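Local coordinates for putative lipoprotein (Bacteroides fragilis, PDB 4GBS), which probably binds haem at the bacterial cell surface, as a lipid-anchored relative of the haem carrier HmuY, at residues N43-H48 against M190-I195; H73-K78 against L145-S150; I21-A26 against H48-D53. All coordinates share one frame; numbering follows the deposited sequence.

Contact 1: N43-H48 against M190-I195; sequences NYINLH and MTFDYI
Ile45 against Phe192 and Leu47 against Tyr194 make a buried, wholly apolar contact where two β-sheets pack face to face, strand 43-46 of the four-stranded sheet lying over strand 189-195 of the nine-stranded one. The backbones stay far apart, 11.3 Å between the CA atoms of Ile45 and Phe192, and side chains fill the gap. Ile45 and Phe192 approach from opposite directions. CD1 of Ile45 arrives in the plane of the phenyl ring, at its edge, 3.7 Å from Phe192 CE2, while CG2 of Ile45 lies 4.2 Å from Phe192 CZ. Two residues further on, just beyond the end of strand 43-46, Leu47 meets Tyr194 differently: its CD2 methyl sits over the centre of the phenol ring, 3.9 Å from the centroid, a CH-pi contact only 7° off the normal. Phe192 and Tyr194 both point toward segment 43-48, and their similar chi1 (66° and 67°) turns the two rings the same way relative to their backbones. Neighbouring strands extend the packing: Val32 of strand 29-35 touches both rings, Ile175 of strand 172-179 adjoins Phe192, and Leu70 and Ile72 of strand 70-73 flank Ile45.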
ATOM      1  N   ASN A  43      -2.517   5.605   6.597  1.00 57.20           N
ATOM      2  CA  ASN A  43      -3.263   4.449   7.048  1.00 57.63           C
ATOM      3  C   ASN A  43      -2.254   3.347   7.231  1.00 60.70           C
ATOM      4  O   ASN A  43      -1.649   2.877   6.252  1.00 58.61           O
ATOM      5  CB  ASN A  43      -4.386   4.105   6.060  1.00 56.56           C
ATOM      6  CG  ASN A  43      -5.388   5.212   5.904  1.00 71.60           C
ATOM      7  OD1 ASN A  43      -6.324   5.336   6.694  1.00 72.26           O
ATOM      8  ND2 ASN A  43      -5.200   6.045   4.889  1.00 59.63           N
ATOM      9  N   TYR A  44      -1.990   3.022   8.500  1.00 57.41           N
ATOM     10  CA  TYR A  44      -0.993   2.045   8.921  1.00 56.03           C
ATOM     11  C   TYR A  44      -1.616   0.669   9.032  1.00 61.45           C
ATOM     12  O   TYR A  44      -2.695   0.513   9.598  1.00 62.63           O
ATOM     13  CB  TYR A  44      -0.355   2.462  10.259  1.00 57.40           C
ATOM     14  CG  TYR A  44       0.288   3.830  10.200  1.00 57.61           C
ATOM     15  CD1 TYR A  44       1.604   3.990   9.757  1.00 57.61           C
ATOM     16  CD2 TYR A  44      -0.421   4.973  10.574  1.00 59.14           C
ATOM     17  CE1 TYR A  44       2.196   5.252   9.686  1.00 57.28           C
ATOM     18  CE2 TYR A  44       0.169   6.237  10.527  1.00 59.40           C
ATOM     19  CZ  TYR A  44       1.480   6.371  10.087  1.00 63.79           C
ATOM     20  OH  TYR A  44       2.062   7.619  10.031  1.00 64.02           O
ATOM     21  N   ILE A  45      -0.928  -0.325   8.453  1.00 57.33           N
ATOM     22  CA  ILE A  45      -1.345  -1.717   8.435  1.00 58.04           C
ATOM     23  C   ILE A  45      -0.309  -2.533   9.175  1.00 64.99           C
ATOM     24  O   ILE A  45       0.887  -2.438   8.889  1.00 64.33           O
ATOM     25  CB  ILE A  45      -1.550  -2.222   6.977  1.00 58.70           C
ATOM     26  CG1 ILE A  45      -2.491  -1.287   6.175  1.00 57.92           C
ATOM     27  CG2 ILE A  45      -2.021  -3.678   6.940  1.00 58.88           C
ATOM     28  CD1 ILE A  45      -2.023  -1.005   4.834  1.00 62.53           C
ATOM     29  N   ASN A  46      -0.769  -3.335  10.120  1.00 64.32           N
ATOM     30  CA  ASN A  46       0.089  -4.235  10.858  1.00 65.54           C
ATOM     31  C   ASN A  46      -0.378  -5.662  10.546  1.00 70.72           C
ATOM     32  O   ASN A  46      -1.423  -6.116  11.025  1.00 72.08           O
ATOM     33  CB  ASN A  46       0.083  -3.901  12.351  1.00 67.83           C
ATOM     34  CG  ASN A  46       1.157  -4.590  13.142  1.00 83.17           C
ATOM     35  OD1 ASN A  46       1.518  -5.746  12.894  1.00 73.05           O
ATOM     36  ND2 ASN A  46       1.633  -3.913  14.168  1.00 77.15           N
ATOM     37  N   LEU A  47       0.393  -6.333   9.679  1.00 65.24           N
ATOM     38  CA  LEU A  47       0.154  -7.693   9.218  1.00 66.52           C
ATOM     39  C   LEU A  47       0.496  -8.721  10.306  1.00 76.00           C
ATOM     40  O   LEU A  47       0.006  -9.847  10.250  1.00 80.07           O
ATOM     41  CB  LEU A  47       0.987  -7.953   7.952  1.00 64.17           C
ATOM     42  CG  LEU A  47       0.562  -7.197   6.681  1.00 63.85           C
ATOM     43  CD1 LEU A  47       1.580  -7.369   5.592  1.00 62.31           C
ATOM     44  CD2 LEU A  47      -0.800  -7.645   6.187  1.00 61.50           C
ATOM     45  N   HIS A  48       1.316  -8.335  11.297  1.00 73.21           N
ATOM     46  CA  HIS A  48       1.687  -9.182  12.423  1.00 77.20           C
ATOM     47  C   HIS A  48       0.533  -9.304  13.418  1.00 86.13           C
ATOM     48  O   HIS A  48       0.279 -10.405  13.918  1.00 89.47           O
ATOM     49  CB  HIS A  48       2.933  -8.642  13.147  1.00 77.75           C
ATOM     50  CG  HIS A  48       4.214  -8.735  12.375  1.00 79.62           C
ATOM     51  ND1 HIS A  48       4.469  -7.911  11.280  1.00 77.57           N
ATOM     52  CD2 HIS A  48       5.317  -9.483  12.621  1.00 83.04           C
ATOM     53  CE1 HIS A  48       5.695  -8.215  10.877  1.00 76.74           C
ATOM     54  NE2 HIS A  48       6.245  -9.159  11.654  1.00 80.43           N
HETATM   55  N   MSE A 190      -8.774   1.896  -1.051  1.00 58.60           N
HETATM   56  CA  MSE A 190      -7.799   0.864  -1.426  1.00 55.48           C
HETATM   57  C   MSE A 190      -8.098  -0.495  -0.761  1.00 60.13           C
HETATM   58  O   MSE A 190      -8.169  -0.594   0.462  1.00 61.98           O
HETATM   59  CB  MSE A 190      -6.389   1.346  -1.021  1.00 54.61           C
HETATM   60  CG  MSE A 190      -6.052   2.746  -1.555  1.00 58.96           C
HETATM   61 SE   MSE A 190      -6.029   2.868  -3.491  0.75 65.00          SE
HETATM   62  CE  MSE A 190      -4.358   2.059  -3.803  1.00 60.23           C
ATOM     63  N   THR A 191      -8.237  -1.538  -1.580  1.00 55.79           N
ATOM     64  CA  THR A 191      -8.475  -2.920  -1.140  1.00 57.12           C
ATOM     65  C   THR A 191      -7.368  -3.812  -1.677  1.00 60.85           C
ATOM     66  O   THR A 191      -7.144  -3.815  -2.887  1.00 60.65           O
ATOM     67  CB  THR A 191      -9.865  -3.440  -1.590  1.00 62.30           C
ATOM     68  OG1 THR A 191     -10.890  -2.556  -1.154  1.00 64.96           O
ATOM     69  CG2 THR A 191     -10.159  -4.848  -1.095  1.00 57.76           C
ATOM     70  N   PHE A 192      -6.681  -4.570  -0.798  1.00 57.31           N
ATOM     71  CA  PHE A 192      -5.666  -5.496  -1.276  1.00 56.94           C
ATOM     72  C   PHE A 192      -5.779  -6.855  -0.564  1.00 62.92           C
ATOM     73  O   PHE A 192      -6.210  -6.940   0.592  1.00 61.98           O
ATOM     74  CB  PHE A 192      -4.245  -4.932  -1.120  1.00 57.20           C
ATOM     75  CG  PHE A 192      -3.736  -4.711   0.281  1.00 58.81           C
ATOM     76  CD1 PHE A 192      -3.136  -5.751   0.996  1.00 63.38           C
ATOM     77  CD2 PHE A 192      -3.789  -3.449   0.867  1.00 60.89           C
ATOM     78  CE1 PHE A 192      -2.648  -5.547   2.289  1.00 64.82           C
ATOM     79  CE2 PHE A 192      -3.283  -3.238   2.161  1.00 64.59           C
ATOM     80  CZ  PHE A 192      -2.697  -4.285   2.853  1.00 63.97           C
ATOM     81  N   ASP A 193      -5.397  -7.920  -1.287  1.00 61.91           N
ATOM     82  CA  ASP A 193      -5.317  -9.281  -0.766  1.00 64.70           C
ATOM     83  C   ASP A 193      -3.880  -9.571  -0.422  1.00 69.49           C
ATOM     84  O   ASP A 193      -2.969  -9.061  -1.087  1.00 67.02           O
ATOM     85  CB  ASP A 193      -5.871 -10.319  -1.749  1.00 68.30           C
ATOM     86  CG  ASP A 193      -7.360 -10.268  -2.020  1.00 78.24           C
ATOM     87  OD1 ASP A 193      -8.083  -9.617  -1.241  1.00 76.17           O
ATOM     88  OD2 ASP A 193      -7.807 -10.904  -3.010  1.00 88.61           O
ATOM     89  N   TYR A 194      -3.661 -10.364   0.625  1.00 69.39           N
ATOM     90  CA  TYR A 194      -2.292 -10.660   1.028  1.00 68.61           C
ATOM     91  C   TYR A 194      -2.126 -12.136   1.419  1.00 75.98           C
ATOM     92  O   TYR A 194      -3.096 -12.847   1.650  1.00 78.98           O
ATOM     93  CB  TYR A 194      -1.857  -9.746   2.209  1.00 67.51           C
ATOM     94  CG  TYR A 194      -2.610 -10.005   3.501  1.00 69.43           C
ATOM     95  CD1 TYR A 194      -2.179 -10.980   4.403  1.00 74.14           C
ATOM     96  CD2 TYR A 194      -3.738  -9.263   3.834  1.00 68.34           C
ATOM     97  CE1 TYR A 194      -2.885 -11.244   5.575  1.00 75.81           C
ATOM     98  CE2 TYR A 194      -4.430  -9.494   5.024  1.00 71.16           C
ATOM     99  CZ  TYR A 194      -4.012 -10.499   5.883  1.00 78.65           C
ATOM    100  OH  TYR A 194      -4.735 -10.770   7.024  1.00 82.60           O
ATOM    101  N   ILE A 195      -0.873 -12.567   1.480  1.00 73.10           N
ATOM    102  CA  ILE A 195      -0.385 -13.828   2.029  1.00 76.51           C
ATOM    103  C   ILE A 195       0.634 -13.444   3.068  1.00 79.87           C
ATOM    104  O   ILE A 195       1.648 -12.850   2.705  1.00 77.43           O
ATOM    105  CB  ILE A 195       0.175 -14.873   1.019  1.00 81.38           C
ATOM    106  CG1 ILE A 195      -0.841 -15.254  -0.058  1.00 82.30           C
ATOM    107  CG2 ILE A 195       0.717 -16.108   1.777  1.00 84.14           C
ATOM    108  CD1 ILE A 195      -0.216 -16.004  -1.264  1.00 92.13           C
TER

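Contact 2: H73-K78 against L145-S150; sequences HRYDVK and LNVDTS
Tyr75 contributes the largest share of this small apolar contact, its phenol ring reaching out from a tight turn to meet Leu145 and, to a lesser extent, Val147 on strand 145-148. The CD2 methyl of Leu145 sits over one face of the ring but off its centre, 3.4 Å from Tyr75 CD1. Measured to the centroid of the Tyr75 ring, the same methyl is 3.8 Å away and 27° off the normal, so this is a CH-pi contact displaced toward the rim. With CG anti to the backbone N (chi1 -171°), the fork of Leu145 is carried toward the ring, and its side chain runs obliquely to that of Tyr75. Further along the ring, Val147 crosses at about a right angle and more loosely, its CG2 4.2 Å from Tyr75 CD2.

The tyrosine owes its position to a type II' β-turn from His73 to Asp76, which forms the hairpin between strands 70-73 and 76-79. Backbone bonds close the turn in both directions, from His73 N to Asp76 O and from Asp76 N to His73 O. A side-chain bond ties the same two residues: His73 ND1 donates to Asp76 OD2 over 2.7 Å; the acceptor lies close to the imidazole plane, and OD2 is met on its anti side. Trp144, just before Leu145, donates its indole NE1 to the carbonyl of Tyr75, a polar link beside the apolar one. Tyr156 of the partner strand 155-158 packs against both Leu145 and Val147.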
ATOM      1  N   HIS A  73      -1.202   6.354   1.958  1.00 49.39           N
ATOM      2  CA  HIS A  73      -1.603   7.755   1.820  1.00 49.51           C
ATOM      3  C   HIS A  73      -2.006   7.913   0.397  1.00 55.33           C
ATOM      4  O   HIS A  73      -1.153   7.705  -0.459  1.00 55.73           O
ATOM      5  CB  HIS A  73      -0.458   8.718   2.234  1.00 49.56           C
ATOM      6  CG  HIS A  73      -0.640  10.120   1.738  1.00 53.20           C
ATOM      7  ND1 HIS A  73      -0.231  10.495   0.462  1.00 54.10           N
ATOM      8  CD2 HIS A  73      -1.195  11.190   2.351  1.00 56.04           C
ATOM      9  CE1 HIS A  73      -0.553  11.773   0.342  1.00 54.75           C
ATOM     10  NE2 HIS A  73      -1.127  12.239   1.456  1.00 56.49           N
ATOM     11  N   ARG A  74      -3.274   8.219   0.100  1.00 52.35           N
ATOM     12  CA  ARG A  74      -3.727   8.296  -1.289  1.00 51.82           C
ATOM     13  C   ARG A  74      -3.337   6.970  -1.965  1.00 55.83           C
ATOM     14  O   ARG A  74      -3.710   5.914  -1.453  1.00 54.35           O
ATOM     15  CB  ARG A  74      -3.181   9.540  -2.025  1.00 49.00           C
ATOM     16  CG  ARG A  74      -3.715  10.864  -1.467  1.00 51.71           C
ATOM     17  CD  ARG A  74      -5.186  11.062  -1.722  1.00 57.59           C
ATOM     18  NE  ARG A  74      -5.489  11.073  -3.154  1.00 61.07           N
ATOM     19  CZ  ARG A  74      -6.708  11.204  -3.667  1.00 72.14           C
ATOM     20  NH1 ARG A  74      -7.761  11.341  -2.870  1.00 51.89           N
ATOM     21  NH2 ARG A  74      -6.888  11.180  -4.978  1.00 72.76           N
ATOM     22  N   TYR A  75      -2.518   6.999  -3.033  1.00 53.93           N
ATOM     23  CA  TYR A  75      -2.124   5.749  -3.704  1.00 52.69           C
ATOM     24  C   TYR A  75      -0.687   5.390  -3.393  1.00 56.07           C
ATOM     25  O   TYR A  75      -0.171   4.412  -3.938  1.00 58.11           O
ATOM     26  CB  TYR A  75      -2.322   5.873  -5.225  1.00 53.46           C
ATOM     27  CG  TYR A  75      -3.670   6.455  -5.606  1.00 54.89           C
ATOM     28  CD1 TYR A  75      -4.861   5.748  -5.369  1.00 56.58           C
ATOM     29  CD2 TYR A  75      -3.761   7.700  -6.220  1.00 55.48           C
ATOM     30  CE1 TYR A  75      -6.102   6.288  -5.712  1.00 58.14           C
ATOM     31  CE2 TYR A  75      -4.996   8.247  -6.563  1.00 56.80           C
ATOM     32  CZ  TYR A  75      -6.159   7.537  -6.309  1.00 63.97           C
ATOM     33  OH  TYR A  75      -7.351   8.123  -6.649  1.00 69.45           O
ATOM     34  N   ASP A  76      -0.064   6.175  -2.495  1.00 50.62           N
ATOM     35  CA  ASP A  76       1.314   6.089  -2.026  1.00 48.92           C
ATOM     36  C   ASP A  76       1.479   5.092  -0.904  1.00 52.32           C
ATOM     37  O   ASP A  76       0.653   5.016   0.002  1.00 51.72           O
ATOM     38  CB  ASP A  76       1.800   7.463  -1.516  1.00 50.83           C
ATOM     39  CG  ASP A  76       1.466   8.672  -2.364  1.00 60.86           C
ATOM     40  OD1 ASP A  76       1.602   8.582  -3.610  1.00 67.00           O
ATOM     41  OD2 ASP A  76       1.097   9.718  -1.785  1.00 59.53           O
ATOM     42  N   VAL A  77       2.593   4.371  -0.934  1.00 49.33           N
ATOM     43  CA  VAL A  77       2.939   3.378   0.070  1.00 48.44           C
ATOM     44  C   VAL A  77       4.311   3.705   0.662  1.00 51.97           C
ATOM     45  O   VAL A  77       5.232   4.078  -0.066  1.00 52.04           O
ATOM     46  CB  VAL A  77       2.918   1.924  -0.524  1.00 50.82           C
ATOM     47  CG1 VAL A  77       3.316   0.878   0.522  1.00 50.71           C
ATOM     48  CG2 VAL A  77       1.567   1.575  -1.136  1.00 49.67           C
ATOM     49  N   LYS A  78       4.440   3.545   1.974  1.00 48.82           N
ATOM     50  CA  LYS A  78       5.719   3.602   2.672  1.00 49.42           C
ATOM     51  C   LYS A  78       5.794   2.344   3.529  1.00 53.32           C
ATOM     52  O   LYS A  78       4.754   1.773   3.890  1.00 51.65           O
ATOM     53  CB  LYS A  78       5.965   4.898   3.476  1.00 51.62           C
ATOM     54  CG  LYS A  78       5.156   5.063   4.742  1.00 50.71           C
ATOM     55  CD  LYS A  78       5.684   6.252   5.537  1.00 51.64           C
ATOM     56  CE  LYS A  78       4.899   6.435   6.810  1.00 51.02           C
ATOM     57  NZ  LYS A  78       5.453   7.553   7.613  1.00 64.54           N
ATOM     58  N   LEU A 145      -0.503   1.026  -8.648  1.00 55.13           N
ATOM     59  CA  LEU A 145      -1.390   1.925  -9.373  1.00 56.06           C
ATOM     60  C   LEU A 145      -0.543   2.986 -10.072  1.00 63.50           C
ATOM     61  O   LEU A 145       0.292   3.638  -9.443  1.00 64.42           O
ATOM     62  CB  LEU A 145      -2.480   2.569  -8.495  1.00 54.95           C
ATOM     63  CG  LEU A 145      -3.558   3.362  -9.255  1.00 61.36           C
ATOM     64  CD1 LEU A 145      -4.329   2.470 -10.244  1.00 62.72           C
ATOM     65  CD2 LEU A 145      -4.543   3.990  -8.309  1.00 63.21           C
ATOM     66  N   ASN A 146      -0.715   3.111 -11.380  1.00 61.61           N
ATOM     67  CA  ASN A 146      -0.019   4.125 -12.155  1.00 62.32           C
ATOM     68  C   ASN A 146      -0.990   5.243 -12.435  1.00 66.23           C
ATOM     69  O   ASN A 146      -2.119   4.972 -12.830  1.00 66.37           O
ATOM     70  CB  ASN A 146       0.567   3.537 -13.445  1.00 64.38           C
ATOM     71  CG  ASN A 146       1.504   4.482 -14.151  1.00 89.01           C
ATOM     72  OD1 ASN A 146       1.111   5.264 -15.028  1.00 78.31           O
ATOM     73  ND2 ASN A 146       2.764   4.457 -13.743  1.00 84.31           N
ATOM     74  N   VAL A 147      -0.598   6.489 -12.171  1.00 63.06           N
ATOM     75  CA  VAL A 147      -1.442   7.644 -12.447  1.00 63.57           C
ATOM     76  C   VAL A 147      -0.692   8.505 -13.484  1.00 72.43           C
ATOM     77  O   VAL A 147       0.402   8.994 -13.201  1.00 73.33           O
ATOM     78  CB  VAL A 147      -1.821   8.399 -11.156  1.00 64.51           C
ATOM     79  CG1 VAL A 147      -2.703   9.596 -11.448  1.00 66.20           C
ATOM     80  CG2 VAL A 147      -2.529   7.477 -10.186  1.00 61.42           C
ATOM     81  N   ASP A 148      -1.237   8.603 -14.717  1.00 72.05           N
ATOM     82  CA  ASP A 148      -0.613   9.379 -15.791  1.00 74.78           C
ATOM     83  C   ASP A 148      -1.158  10.806 -15.741  1.00 80.18           C
ATOM     84  O   ASP A 148      -2.253  11.072 -16.222  1.00 82.82           O
ATOM     85  CB  ASP A 148      -0.836   8.721 -17.159  1.00 78.69           C
ATOM     86  CG  ASP A 148      -0.011   9.314 -18.290  1.00 91.59           C
ATOM     87  OD1 ASP A 148       0.839  10.182 -18.015  1.00 92.23           O
ATOM     88  OD2 ASP A 148      -0.179   8.868 -19.443  1.00103.81           O
ATOM     89  N   THR A 149      -0.383  11.714 -15.133  1.00 74.78           N
ATOM     90  CA  THR A 149      -0.735  13.115 -14.884  1.00 74.46           C
ATOM     91  C   THR A 149      -0.583  13.966 -16.130  1.00 80.50           C
ATOM     92  O   THR A 149      -1.070  15.099 -16.126  1.00 82.24           O
ATOM     93  CB  THR A 149       0.141  13.678 -13.753  1.00 79.04           C
ATOM     94  OG1 THR A 149       1.531  13.587 -14.131  1.00 81.86           O
ATOM     95  CG2 THR A 149      -0.116  12.969 -12.412  1.00 65.33           C
ATOM     96  N   SER A 150       0.041  13.431 -17.207  1.00 77.92           N
ATOM     97  CA  SER A 150       0.190  14.159 -18.471  1.00 82.51           C
ATOM     98  C   SER A 150      -1.137  14.145 -19.285  1.00 88.03           C
ATOM     99  O   SER A 150      -1.202  14.713 -20.380  1.00 91.45           O
ATOM    100  CB  SER A 150       1.328  13.571 -19.301  1.00 88.79           C
ATOM    101  OG  SER A 150       1.053  12.238 -19.688  1.00 97.66           O
TER

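Contact 3: I21-A26 against H48-D53; sequences ITIDHA and HTLQID
Ile23 and His25 both meet Leu50 in a small surface contact near the end of strand 19-24. At the start of the segment, Ile21 and Thr22 both face Thr31 of the neighbouring strand in a classic β bulge. Ile23 then points at the opposite segment and meets Leu50 tip to tip: its CG2 methyl comes within 3.8 Å of Leu50 CD1, and its own CD1 lies 4.0 Å from that same Leu50 methyl. Beyond the strand, His25 swings its imidazole back over Ile23, whose CG2 lies 3.4 Å above the ring plane, toward the rim. This brings His25 CE1 to 3.7 Å from Leu50 CD1, so one leucine methyl meets both residues, the histidine obliquely.

Leu50 has the left-handed backbone conformation (phi 57°, psi 50°) expected of the first residue of a G1 β bulge, in which Leu50 and Gln51 face Asn46. Thr49 OG1 and Gln51 OE1 are hydrogen-bonded at 3.0 Å. The contact joins the edge strand 19-24 of the larger sheet to the hairpin of strands 43-46 and 51-54 at the edge of the smaller one; Phe20 touches Leu50 and Ile52, and Val32 of strand 29-35 packs on Ile52.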
ATOM      1  N   ILE A  21     -11.002  -6.940   6.542  1.00 79.42           N
ATOM      2  CA  ILE A  21     -12.367  -7.336   6.182  1.00 81.49           C
ATOM      3  C   ILE A  21     -12.451  -8.871   5.926  1.00 89.46           C
ATOM      4  O   ILE A  21     -13.539  -9.438   6.023  1.00 92.67           O
ATOM      5  CB  ILE A  21     -12.899  -6.524   4.970  1.00 81.61           C
ATOM      6  CG1 ILE A  21     -12.022  -6.687   3.699  1.00 77.86           C
ATOM      7  CG2 ILE A  21     -13.067  -5.045   5.352  1.00 80.30           C
ATOM      8  CD1 ILE A  21     -12.674  -6.181   2.408  1.00 77.92           C
ATOM      9  N   THR A  22     -11.309  -9.529   5.650  1.00 85.87           N
ATOM     10  CA  THR A  22     -11.200 -10.986   5.473  1.00 87.81           C
ATOM     11  C   THR A  22      -9.905 -11.471   6.164  1.00 91.99           C
ATOM     12  O   THR A  22      -8.836 -10.873   5.993  1.00 86.76           O
ATOM     13  CB  THR A  22     -11.243 -11.378   3.986  1.00 90.38           C
ATOM     14  OG1 THR A  22     -12.393 -10.807   3.360  1.00 94.29           O
ATOM     15  CG2 THR A  22     -11.212 -12.887   3.765  1.00 86.46           C
ATOM     16  N   ILE A  23     -10.024 -12.530   6.973  1.00 93.69           N
ATOM     17  CA  ILE A  23      -8.912 -13.173   7.675  1.00 94.26           C
ATOM     18  C   ILE A  23      -9.100 -14.688   7.562  1.00104.24           C
ATOM     19  O   ILE A  23     -10.164 -15.215   7.913  1.00108.38           O
ATOM     20  CB  ILE A  23      -8.770 -12.716   9.154  1.00 98.42           C
ATOM     21  CG1 ILE A  23      -8.492 -11.200   9.264  1.00 94.94           C
ATOM     22  CG2 ILE A  23      -7.661 -13.513   9.846  1.00100.60           C
ATOM     23  CD1 ILE A  23      -8.629 -10.606  10.651  1.00101.25           C
ATOM     24  N   ASP A  24      -8.071 -15.374   7.049  1.00100.87           N
ATOM     25  CA  ASP A  24      -8.026 -16.830   6.943  1.00105.07           C
ATOM     26  C   ASP A  24      -6.703 -17.274   7.562  1.00110.35           C
ATOM     27  O   ASP A  24      -5.672 -17.312   6.882  1.00106.64           O
ATOM     28  CB  ASP A  24      -8.214 -17.318   5.488  1.00105.47           C
ATOM     29  CG  ASP A  24      -8.282 -18.830   5.301  1.00119.71           C
ATOM     30  OD1 ASP A  24      -8.091 -19.572   6.302  1.00124.25           O
ATOM     31  OD2 ASP A  24      -8.535 -19.273   4.161  1.00125.45           O
ATOM     32  N   HIS A  25      -6.738 -17.565   8.879  1.00111.89           N
ATOM     33  CA  HIS A  25      -5.578 -17.964   9.679  1.00113.61           C
ATOM     34  C   HIS A  25      -4.966 -19.279   9.184  1.00120.57           C
ATOM     35  O   HIS A  25      -3.749 -19.458   9.295  1.00120.36           O
ATOM     36  CB  HIS A  25      -5.951 -18.101  11.162  1.00118.96           C
ATOM     37  CG  HIS A  25      -6.281 -16.805  11.841  1.00120.17           C
ATOM     38  ND1 HIS A  25      -5.283 -15.942  12.275  1.00118.75           N
ATOM     39  CD2 HIS A  25      -7.484 -16.302  12.208  1.00123.08           C
ATOM     40  CE1 HIS A  25      -5.911 -14.934  12.857  1.00117.54           C
ATOM     41  NE2 HIS A  25      -7.235 -15.106  12.843  1.00120.51           N
ATOM     42  N   ALA A  26      -5.799 -20.183   8.640  1.00119.85           N
ATOM     43  CA  ALA A  26      -5.360 -21.477   8.123  1.00122.99           C
ATOM     44  C   ALA A  26      -4.491 -21.307   6.867  1.00122.86           C
ATOM     45  O   ALA A  26      -3.395 -21.867   6.808  1.00124.19           O
ATOM     46  CB  ALA A  26      -6.567 -22.352   7.814  1.00127.96           C
ATOM     47  N   HIS A  48       1.316  -8.335  11.297  1.00 73.21           N
ATOM     48  CA  HIS A  48       1.687  -9.182  12.423  1.00 77.20           C
ATOM     49  C   HIS A  48       0.533  -9.304  13.418  1.00 86.13           C
ATOM     50  O   HIS A  48       0.279 -10.405  13.918  1.00 89.47           O
ATOM     51  CB  HIS A  48       2.933  -8.642  13.147  1.00 77.75           C
ATOM     52  CG  HIS A  48       4.214  -8.735  12.375  1.00 79.62           C
ATOM     53  ND1 HIS A  48       4.469  -7.911  11.280  1.00 77.57           N
ATOM     54  CD2 HIS A  48       5.317  -9.483  12.621  1.00 83.04           C
ATOM     55  CE1 HIS A  48       5.695  -8.215  10.877  1.00 76.74           C
ATOM     56  NE2 HIS A  48       6.245  -9.159  11.654  1.00 80.43           N
ATOM     57  N   THR A  49      -0.141  -8.173  13.732  1.00 82.27           N
ATOM     58  CA  THR A  49      -1.228  -8.137  14.722  1.00 85.69           C
ATOM     59  C   THR A  49      -2.625  -8.088  14.059  1.00 91.56           C
ATOM     60  O   THR A  49      -3.627  -8.184  14.776  1.00 95.77           O
ATOM     61  CB  THR A  49      -1.066  -6.924  15.664  1.00 90.11           C
ATOM     62  OG1 THR A  49      -1.124  -5.707  14.921  1.00 86.72           O
ATOM     63  CG2 THR A  49       0.220  -6.974  16.492  1.00 86.75           C
ATOM     64  N   LEU A  50      -2.691  -7.951  12.702  1.00 83.96           N
ATOM     65  CA  LEU A  50      -3.926  -7.847  11.897  1.00 82.23           C
ATOM     66  C   LEU A  50      -4.747  -6.655  12.416  1.00 86.86           C
ATOM     67  O   LEU A  50      -5.940  -6.764  12.713  1.00 90.32           O
ATOM     68  CB  LEU A  50      -4.741  -9.159  11.890  1.00 85.37           C
ATOM     69  CG  LEU A  50      -3.966 -10.411  11.491  1.00 90.12           C
ATOM     70  CD1 LEU A  50      -4.846 -11.631  11.533  1.00 94.22           C
ATOM     71  CD2 LEU A  50      -3.330 -10.263  10.127  1.00 88.42           C
ATOM     72  N   GLN A  51      -4.061  -5.515  12.533  1.00 81.10           N
ATOM     73  CA  GLN A  51      -4.587  -4.256  13.044  1.00 81.71           C
ATOM     74  C   GLN A  51      -4.284  -3.087  12.101  1.00 81.75           C
ATOM     75  O   GLN A  51      -3.265  -3.066  11.394  1.00 76.29           O
ATOM     76  CB  GLN A  51      -4.005  -3.953  14.432  1.00 85.89           C
ATOM     77  CG  GLN A  51      -4.445  -4.908  15.536  1.00109.79           C
ATOM     78  CD  GLN A  51      -3.761  -4.612  16.850  1.00139.44           C
ATOM     79  OE1 GLN A  51      -2.628  -4.109  16.902  1.00134.23           O
ATOM     80  NE2 GLN A  51      -4.407  -4.984  17.949  1.00140.08           N
ATOM     81  N   ILE A  52      -5.196  -2.108  12.123  1.00 80.55           N
ATOM     82  CA  ILE A  52      -5.217  -0.893  11.313  1.00 77.45           C
ATOM     83  C   ILE A  52      -5.216   0.300  12.247  1.00 82.11           C
ATOM     84  O   ILE A  52      -5.808   0.257  13.325  1.00 85.99           O
ATOM     85  CB  ILE A  52      -6.482  -0.958  10.387  1.00 81.00           C
ATOM     86  CG1 ILE A  52      -6.273  -1.942   9.218  1.00 79.28           C
ATOM     87  CG2 ILE A  52      -7.020   0.397   9.897  1.00 81.10           C
ATOM     88  CD1 ILE A  52      -5.154  -1.648   8.298  1.00 81.32           C
ATOM     89  N   ASP A  53      -4.490   1.340  11.858  1.00 75.80           N
ATOM     90  CA  ASP A  53      -4.393   2.586  12.605  1.00 77.02           C
ATOM     91  C   ASP A  53      -4.178   3.705  11.596  1.00 74.87           C
ATOM     92  O   ASP A  53      -3.916   3.435  10.426  1.00 68.45           O
ATOM     93  CB  ASP A  53      -3.264   2.515  13.677  1.00 80.97           C
ATOM     94  CG  ASP A  53      -3.368   3.504  14.835  1.00 98.92           C
ATOM     95  OD1 ASP A  53      -4.382   4.255  14.897  1.00103.35           O
ATOM     96  OD2 ASP A  53      -2.476   3.481  15.716  1.00101.97           O
TER

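Contacts 1 and 3, centres about 8 Å apart, join the four-stranded sheet to the nine-stranded one, in the interior and at the edge respectively. They share His48, their segments alternate along the chain, and Tyr194 OH packs on Leu50 CD2 at 3.4 Å. Contact 2, with its centre about 17 Å from that of contact 1 and 25 Å from that of contact 3, joins the turn at the far edge of the smaller sheet to the separate two-stranded sheet of 145-148 and 155-158; selenomethionine Met190 packs on Tyr75. Both its segments fall between those of contact 1 in sequence, and contact 3 is complete before it begins. This HmuY-like all-β fold thus ties its smaller sheet to two different partners.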